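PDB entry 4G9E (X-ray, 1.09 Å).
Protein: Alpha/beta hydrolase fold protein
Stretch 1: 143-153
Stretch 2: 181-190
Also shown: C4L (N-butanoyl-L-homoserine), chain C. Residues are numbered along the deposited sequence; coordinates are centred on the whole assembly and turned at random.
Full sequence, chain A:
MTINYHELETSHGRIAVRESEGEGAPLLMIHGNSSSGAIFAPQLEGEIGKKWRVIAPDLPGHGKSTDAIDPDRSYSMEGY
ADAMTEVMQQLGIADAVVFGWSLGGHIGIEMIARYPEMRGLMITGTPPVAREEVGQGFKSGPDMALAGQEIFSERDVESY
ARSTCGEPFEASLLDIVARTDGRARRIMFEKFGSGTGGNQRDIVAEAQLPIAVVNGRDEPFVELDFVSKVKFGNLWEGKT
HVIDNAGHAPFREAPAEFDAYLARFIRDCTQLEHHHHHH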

# COMPACT_ATOMS: atom_id res chain seq x y z
N ASP A 143 5.52 -12.70 13.22
CA ASP A 143 5.03 -11.36 12.92
C ASP A 143 3.95 -11.41 11.85
O ASP A 143 2.98 -10.65 11.90
CB ASP A 143 6.19 -10.46 12.51
CG ASP A 143 7.11 -10.15 13.68
OD1 ASP A 143 6.58 -9.71 14.72
OD2 ASP A 143 8.33 -10.37 13.57
N MET A 144 4.10 -12.32 10.89
CA MET A 144 3.07 -12.56 9.89
C MET A 144 1.76 -12.94 10.57
O MET A 144 0.68 -12.54 10.14
CB MET A 144 3.52 -13.66 8.93
CG MET A 144 2.52 -13.96 7.83
SD MET A 144 2.33 -12.60 6.67
CE MET A 144 0.65 -12.87 6.13
N ALA A 145 1.88 -13.70 11.66
CA ALA A 145 0.71 -14.14 12.41
C ALA A 145 -0.04 -12.98 13.05
O ALA A 145 -1.25 -13.06 13.28
CB ALA A 145 1.13 -15.15 13.48
N LEU A 146 0.67 -11.89 13.33
CA LEU A 146 0.07 -10.72 13.97
C LEU A 146 -0.81 -9.90 13.02
O LEU A 146 -1.63 -9.10 13.48
CB LEU A 146 1.15 -9.81 14.56
CG LEU A 146 1.91 -10.37 15.76
CD1 LEU A 146 3.01 -9.41 16.18
CD2 LEU A 146 0.96 -10.64 16.92
N ALA A 147 -0.63 -10.08 11.71
CA ALA A 147 -1.37 -9.29 10.72
C ALA A 147 -2.89 -9.34 10.92
O ALA A 147 -3.59 -8.37 10.64
CB ALA A 147 -1.01 -9.74 9.31
N GLY A 148 -3.38 -10.48 11.41
CA GLY A 148 -4.81 -10.67 11.63
C GLY A 148 -5.21 -10.77 13.08
O GLY A 148 -6.32 -11.21 13.39
N GLN A 149 -4.32 -10.37 13.98
CA GLN A 149 -4.58 -10.46 15.42
C GLN A 149 -5.12 -9.14 15.96
O GLN A 149 -4.46 -8.11 15.85
CB GLN A 149 -3.31 -10.85 16.16
CG GLN A 149 -3.48 -11.03 17.66
CD GLN A 149 -2.25 -11.63 18.30
OE1 GLN A 149 -1.81 -12.71 17.92
NE2 GLN A 149 -1.67 -10.91 19.26
N GLU A 150 -6.30 -9.17 16.57
CA GLU A 150 -6.92 -7.94 17.05
C GLU A 150 -6.16 -7.29 18.20
O GLU A 150 -5.87 -6.09 18.15
CB GLU A 150 -8.38 -8.17 17.46
CG GLU A 150 -8.96 -6.96 18.15
CD GLU A 150 -10.46 -7.01 18.29
OE1 GLU A 150 -11.09 -7.83 17.60
OE2 GLU A 150 -11.00 -6.23 19.09
N ILE A 151 -5.85 -8.07 19.23
CA ILE A 151 -5.22 -7.53 20.42
C ILE A 151 -3.70 -7.69 20.38
O ILE A 151 -3.19 -8.81 20.28
CB ILE A 151 -5.78 -8.17 21.71
CG1 ILE A 151 -7.31 -8.01 21.77
CG2 ILE A 151 -5.13 -7.56 22.94
CD1 ILE A 151 -7.94 -8.57 23.03
N PHE A 152 -2.99 -6.57 20.42
CA PHE A 152 -1.53 -6.55 20.48
C PHE A 152 -1.07 -6.28 21.90
O PHE A 152 -1.53 -5.32 22.53
CB PHE A 152 -0.99 -5.43 19.60
CG PHE A 152 -0.79 -5.79 18.15
CD1 PHE A 152 -1.39 -6.89 17.57
CD2 PHE A 152 0.01 -4.98 17.36
CE1 PHE A 152 -1.19 -7.18 16.21
CE2 PHE A 152 0.21 -5.26 16.02
CZ PHE A 152 -0.38 -6.36 15.44
N SER A 153 -0.15 -7.10 22.41
CA SER A 153 0.57 -6.77 23.63
C SER A 153 1.62 -5.71 23.28
O SER A 153 1.81 -5.38 22.10
CB SER A 153 1.28 -8.02 24.16
OG SER A 153 2.35 -8.38 23.30
O1 C4L C . 2.60 -4.81 6.09
C4 C4L C . 1.45 -5.23 5.79
O2 C4L C . 0.55 -4.49 5.33
C3 C4L C . 1.12 -6.68 6.01
C2 C4L C . 2.38 -7.56 5.98
C1 C4L C . 2.16 -8.90 6.66
O3 C4L C . 2.06 -8.73 8.08
N1 C4L C . 0.18 -7.20 5.00
C5 C4L C . -1.10 -7.43 5.27
O4 C4L C . -1.61 -7.25 6.37
C6 C4L C . -1.95 -7.96 4.14
C7 C4L C . -2.76 -9.16 4.63
C8 C4L C . -1.89 -10.34 5.02
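Stretch 2 181-190: DGRARRIMFE

Asp181 is the N-cap of stretch 2, and the helix that follows continues past Glu190. It lies against stretch 1, in which residues 143-147 have helical phi/psi without the regular bonds and the rest is loop or turn, in the opposing sense: the CA of Gly182 is 4.2 Å from the CA of Glu150, and one turn later the CA of Arg186 is 4.5 Å from the CA of Gly148.

Glycine makes this closeness possible, once on each side. A CB on Gly182 would point toward stretch 1 and sit 2.1 Å from Glu150 O; without it, Gly182 CA reaches Glu150 O at 3.3 Å in a CA-H...O contact, answered by Glu150 CA to Gly182 O at 3.4 Å. A CB on Gly148 would come 2.7 Å from Phe189 CG. Here too the backbones exchange CA-H...O contacts, Gly148 CA to Arg185 O at 3.5 Å and Arg186 CA to Gly148 O at 3.4 Å. A water donates to both Gly148 O (2.8 Å) and Arg186 O (2.9 Å), tying the two carbonyls together.

Arg185 is the organizing side chain. Its CA-to-CB bond points toward stretch 1, and its m, t, m course, with chi4 at -98°, brings the guanidinium to the carbonyls of Gln149 and Glu150. Along its edge, NE donates to Gln149 O at 2.8 Å and NH2 to Glu150 O at 2.9 Å, so one planar group reads two successive carbonyls. One face of the same group stacks on Phe152, planes 12° apart, with Arg185 CZ 3.5 Å from the centroid of the Phe152 ring. Phe152, at chi1 -86° and also directed toward the helix, supplies that flat surface, while Arg185 NH1 is hydrogen-bonded elsewhere in the structure.

Arg186 starts sideways and extends t, t before chi3 turns to p, bringing its guanidinium edge to the nearly extended Glu150. Arg186 NE and NH2 both donate to Glu150 OE1, at 2.7 and 2.9 Å, in a salt bridge. The CA-to-CB bond of Arg183 points away from stretch 1, and its side chain (m, t, m) turns back to its own cap: NH2 meets Asp181 OD2 at 2.8 Å and NE meets Asp181 OD1 at 3.0 Å, while the backbone N of Arg183 donates the capping bond to Asp181 OD1 at 3.2 Å.

Farther along, the CA-to-CB bond of Phe189 points toward stretch 1, placing Phe189 CB 3.5 Å from Gly148 CA; chi1 near t then directs the ring, whose CE1 lies 4.4 Å from Met144 CE and 3.9 Å from C8 of the butanoyl-homoserine, so the apolar end of the contact also borders the ligand.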

# COMPACT_ATOMS: atom_id res chain seq x y z
N ASP A 181 -6.95 0.50 15.13
CA ASP A 181 -8.14 -0.22 15.56
C ASP A 181 -7.90 -1.71 15.28
O ASP A 181 -7.88 -2.13 14.13
CB ASP A 181 -9.34 0.30 14.77
CG ASP A 181 -10.67 -0.33 15.16
OD1 ASP A 181 -10.69 -1.29 15.96
OD2 ASP A 181 -11.69 0.15 14.64
N GLY A 182 -7.70 -2.50 16.33
CA GLY A 182 -7.36 -3.90 16.14
C GLY A 182 -8.43 -4.71 15.43
O GLY A 182 -8.14 -5.73 14.81
N ARG A 183 -9.68 -4.26 15.52
CA ARG A 183 -10.75 -4.91 14.76
C ARG A 183 -10.43 -4.93 13.27
O ARG A 183 -10.81 -5.86 12.56
CB ARG A 183 -12.09 -4.19 14.98
CG ARG A 183 -12.56 -4.22 16.42
CD ARG A 183 -13.82 -3.40 16.62
NE ARG A 183 -13.60 -2.00 16.24
CZ ARG A 183 -14.56 -1.09 16.18
NH1 ARG A 183 -15.81 -1.42 16.48
NH2 ARG A 183 -14.27 0.15 15.82
N ALA A 184 -9.73 -3.90 12.81
CA ALA A 184 -9.39 -3.81 11.40
C ALA A 184 -8.44 -4.93 10.99
O ALA A 184 -8.55 -5.47 9.89
CB ALA A 184 -8.79 -2.44 11.07
N ARG A 185 -7.50 -5.29 11.86
CA ARG A 185 -6.61 -6.41 11.57
C ARG A 185 -7.40 -7.70 11.46
O ARG A 185 -7.28 -8.44 10.48
CB ARG A 185 -5.55 -6.54 12.66
CG ARG A 185 -4.46 -5.47 12.57
CD ARG A 185 -3.34 -5.74 13.56
NE ARG A 185 -3.75 -5.53 14.95
CZ ARG A 185 -3.51 -4.42 15.65
NH1 ARG A 185 -2.87 -3.40 15.09
NH2 ARG A 185 -3.91 -4.33 16.91
N ARG A 186 -8.22 -7.98 12.47
CA ARG A 186 -8.94 -9.24 12.52
C ARG A 186 -9.88 -9.40 11.34
O ARG A 186 -9.87 -10.44 10.66
CB ARG A 186 -9.72 -9.36 13.83
CG ARG A 186 -10.59 -10.60 13.88
CD ARG A 186 -11.25 -10.80 15.24
NE ARG A 186 -11.86 -9.57 15.75
CZ ARG A 186 -13.08 -9.14 15.44
NH1 ARG A 186 -13.85 -9.82 14.59
NH2 ARG A 186 -13.54 -8.02 15.99
N ILE A 187 -10.70 -8.39 11.09
CA ILE A 187 -11.72 -8.49 10.06
C ILE A 187 -11.10 -8.54 8.67
O ILE A 187 -11.47 -9.37 7.85
CB ILE A 187 -12.75 -7.35 10.18
CG1 ILE A 187 -13.48 -7.44 11.53
CG2 ILE A 187 -13.76 -7.43 9.05
CD1 ILE A 187 -14.27 -6.20 11.88
N MET A 188 -10.13 -7.68 8.40
CA MET A 188 -9.49 -7.68 7.10
C MET A 188 -8.87 -9.03 6.79
O MET A 188 -9.02 -9.55 5.69
CB MET A 188 -8.45 -6.56 7.00
CG MET A 188 -7.64 -6.55 5.71
SD MET A 188 -6.24 -7.70 5.68
CE MET A 188 -5.25 -7.09 7.04
N PHE A 189 -8.16 -9.61 7.76
CA PHE A 189 -7.43 -10.83 7.48
C PHE A 189 -8.37 -12.01 7.25
O PHE A 189 -8.15 -12.85 6.38
CB PHE A 189 -6.44 -11.14 8.60
CG PHE A 189 -5.52 -12.28 8.28
CD1 PHE A 189 -4.41 -12.09 7.46
CD2 PHE A 189 -5.77 -13.54 8.77
CE1 PHE A 189 -3.57 -13.14 7.17
CE2 PHE A 189 -4.93 -14.60 8.48
CZ PHE A 189 -3.83 -14.40 7.67
N GLU A 190 -9.43 -12.07 8.05
CA GLU A 190 -10.45 -13.10 7.87
C GLU A 190 -11.10 -13.00 6.49
O GLU A 190 -11.28 -14.01 5.81
CB GLU A 190 -11.51 -13.00 8.96
CG GLU A 190 -11.05 -13.53 10.31
CD GLU A 190 -12.11 -13.39 11.39
OE1 GLU A 190 -13.12 -12.69 11.15
OE2 GLU A 190 -11.92 -13.98 12.47
O HOH W 1 -8.07 -12.48 11.57